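Local atomic coordinates of glutamate receptor kainate-like protein (Pleurobrachia bachei, PDB entry 4ZDM), a protein that probably serves as a glycine-gated ion channel subunit of the ionotropic glutamate receptor family, binding glycine in its ligand-binding domain. Residues M8-G13 with L52-N57. Numbering follows the deposited sequence.
Sequences MHLRLG and LNFTYN. With SO4 (sulfate ion), chain D.
Leu10 lays its CD1 methyl over the face of the Phe54 ring, 3.8 Å from the centroid and 10° off the normal, a CH-pi contact. Phe54 reaches it with CG between its backbone N and carbonyl carbon (chi1 63°). On the same face, Leu12 CD1 packs 3.7 Å from Tyr56 CD2. Helix 40-52 covers this apolar face through Val45 and Ser49. It links the two parallel strands in a beta-alpha-beta crossover of the ligand-binding domain.

The backbone ladder alternates: Thr55 N gives to Met8 O, Leu10 N to Thr55 O, Asn57 N to Leu10 O and Leu12 N to Asn57 O.

The other face is polar. His9 ND1 and Thr55 OG1 share a 2.8 Å hydrogen bond at the ring edge. The other ring nitrogen, His9 NE2, gives an almost straight bond to sulfate O3 (2.8 Å, 173°). Asn57 ND2 also gives to O3 (3.1 Å). The Arg11 guanidinium lies with one face over His9 CD2, and its NE and NH2 hold sulfate O2, each at 2.9 Å. Arg32 of the second subunit binds this ion, probably from the crystallisation liquor. An alanine in place of Arg11 would probably leave sulfate O2 without this paired grip and the CD2 edge of His9 without its neighbour. With both nitrogens bonded, the His9 ring is held against flipping, and the sulfate probably offsets the positive charge at this interface.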
loop_
_atom_site.group_PDB
_atom_site.type_symbol
_atom_site.label_atom_id
_atom_site.label_comp_id
_atom_site.label_asym_id
_atom_site.label_seq_id
_atom_site.Cartn_x
_atom_site.Cartn_y
_atom_site.Cartn_z
ATOM N N MET A 8 -8.163 -3.288 -8.490
ATOM C CA MET A 8 -6.988 -2.658 -7.881
ATOM C C MET A 8 -7.282 -2.290 -6.449
ATOM O O MET A 8 -8.375 -1.860 -6.135
ATOM C CB MET A 8 -6.605 -1.367 -8.657
ATOM C CG MET A 8 -5.313 -0.710 -8.259
ATOM S SD MET A 8 -5.077 0.779 -9.307
ATOM C CE MET A 8 -3.401 1.175 -8.791
ATOM N N HIS A 9 -6.265 -2.370 -5.606
ATOM C CA HIS A 9 -6.344 -1.926 -4.223
ATOM C C HIS A 9 -5.667 -0.582 -4.056
ATOM O O HIS A 9 -4.467 -0.478 -4.416
ATOM C CB HIS A 9 -5.653 -2.948 -3.331
ATOM C CG HIS A 9 -5.836 -2.642 -1.902
ATOM N ND1 HIS A 9 -7.054 -2.774 -1.275
ATOM C CD2 HIS A 9 -4.974 -2.165 -0.969
ATOM C CE1 HIS A 9 -6.954 -2.344 -0.023
ATOM N NE2 HIS A 9 -5.686 -2.015 0.195
ATOM N N LEU A 10 -6.369 0.378 -3.495
ATOM C CA LEU A 10 -5.836 1.710 -3.204
ATOM C C LEU A 10 -5.816 2.027 -1.748
ATOM O O LEU A 10 -6.730 1.636 -1.007
ATOM C CB LEU A 10 -6.652 2.779 -3.926
ATOM C CG LEU A 10 -6.793 2.668 -5.432
ATOM C CD1 LEU A 10 -7.727 3.807 -5.931
ATOM C CD2 LEU A 10 -5.460 2.727 -6.132
ATOM N N ARG A 11 -4.785 2.718 -1.292
ATOM C CA ARG A 11 -4.741 3.285 0.042
ATOM C C ARG A 11 -5.053 4.769 -0.118
ATOM O O ARG A 11 -4.488 5.469 -0.944
ATOM C CB ARG A 11 -3.405 3.103 0.724
ATOM C CG ARG A 11 -3.164 1.717 1.273
ATOM C CD ARG A 11 -2.574 0.793 0.229
ATOM N NE ARG A 11 -2.211 -0.492 0.854
ATOM C CZ ARG A 11 -1.593 -1.475 0.234
ATOM N NH1 ARG A 11 -1.217 -1.356 -1.018
ATOM N NH2 ARG A 11 -1.355 -2.588 0.897
ATOM N N LEU A 12 -6.007 5.250 0.667
ATOM C CA LEU A 12 -6.538 6.598 0.527
ATOM C C LEU A 12 -6.225 7.396 1.781
ATOM O O LEU A 12 -6.537 6.993 2.903
ATOM C CB LEU A 12 -8.039 6.567 0.252
ATOM C CG LEU A 12 -8.431 5.764 -0.973
ATOM C CD1 LEU A 12 -9.937 5.778 -1.119
ATOM C CD2 LEU A 12 -7.800 6.175 -2.256
ATOM N N GLY A 13 -5.650 8.581 1.579
ATOM C CA GLY A 13 -5.230 9.416 2.672
ATOM C C GLY A 13 -6.361 10.265 3.230
ATOM O O GLY A 13 -7.065 10.936 2.483
ATOM N N LEU A 52 -15.624 2.505 -10.189
ATOM C CA LEU A 52 -14.298 2.275 -10.748
ATOM C C LEU A 52 -13.737 0.904 -10.379
ATOM O O LEU A 52 -12.694 0.532 -10.906
ATOM C CB LEU A 52 -13.313 3.335 -10.281
ATOM C CG LEU A 52 -13.157 4.677 -11.000
ATOM C CD1 LEU A 52 -14.430 5.359 -10.957
ATOM C CD2 LEU A 52 -12.090 5.554 -10.408
ATOM N N ASN A 53 -14.417 0.156 -9.539
ATOM C CA ASN A 53 -14.012 -1.226 -9.218
ATOM C C ASN A 53 -12.636 -1.292 -8.600
ATOM O O ASN A 53 -11.714 -1.910 -9.127
ATOM C CB ASN A 53 -14.056 -2.096 -10.462
ATOM C CG ASN A 53 -14.037 -3.566 -10.150
ATOM O OD1 ASN A 53 -14.188 -3.977 -9.043
ATOM N ND2 ASN A 53 -13.836 -4.357 -11.185
ATOM N N PHE A 54 -12.509 -0.635 -7.475
ATOM C CA PHE A 54 -11.302 -0.737 -6.659
ATOM C C PHE A 54 -11.673 -1.028 -5.225
ATOM O O PHE A 54 -12.790 -0.707 -4.779
ATOM C CB PHE A 54 -10.381 0.512 -6.711
ATOM C CG PHE A 54 -10.953 1.788 -6.182
ATOM C CD1 PHE A 54 -10.971 2.082 -4.851
ATOM C CD2 PHE A 54 -11.416 2.729 -7.063
ATOM C CE1 PHE A 54 -11.435 3.309 -4.367
ATOM C CE2 PHE A 54 -11.836 3.965 -6.614
ATOM C CZ PHE A 54 -11.870 4.255 -5.272
ATOM N N THR A 55 -10.761 -1.692 -4.511
ATOM C CA THR A 55 -10.882 -1.870 -3.088
ATOM C C THR A 55 -9.997 -0.826 -2.403
ATOM O O THR A 55 -9.069 -0.277 -3.038
ATOM C CB THR A 55 -10.492 -3.266 -2.609
ATOM O OG1 THR A 55 -9.148 -3.535 -2.937
ATOM C CG2 THR A 55 -11.383 -4.309 -3.216
ATOM N N TYR A 56 -10.243 -0.512 -1.128
ATOM C CA TYR A 56 -9.517 0.538 -0.463
ATOM C C TYR A 56 -9.581 0.465 1.037
ATOM O O TYR A 56 -10.527 -0.131 1.628
ATOM C CB TYR A 56 -10.027 1.910 -0.915
ATOM C CG TYR A 56 -11.444 2.196 -0.500
ATOM C CD1 TYR A 56 -12.506 1.670 -1.243
ATOM C CD2 TYR A 56 -11.720 3.024 0.570
ATOM C CE1 TYR A 56 -13.849 1.926 -0.869
ATOM C CE2 TYR A 56 -13.044 3.294 0.930
ATOM C CZ TYR A 56 -14.066 2.750 0.207
ATOM O OH TYR A 56 -15.403 3.000 0.535
ATOM N N ASN A 57 -8.557 1.049 1.657
ATOM C CA ASN A 57 -8.553 1.385 3.056
ATOM C C ASN A 57 -8.067 2.793 3.237
ATOM O O ASN A 57 -7.547 3.414 2.266
ATOM C CB ASN A 57 -7.694 0.426 3.878
ATOM C CG ASN A 57 -8.350 -0.931 3.988
ATOM O OD1 ASN A 57 -9.459 -1.053 4.497
ATOM N ND2 ASN A 57 -7.737 -1.954 3.390
HETATM S S SO4 D . -4.103 -1.919 3.633
HETATM O O1 SO4 D . -4.404 -1.367 4.999
HETATM O O2 SO4 D . -2.642 -1.811 3.406
HETATM O O3 SO4 D . -4.829 -1.064 2.634
HETATM O O4 SO4 D . -4.530 -3.315 3.490
#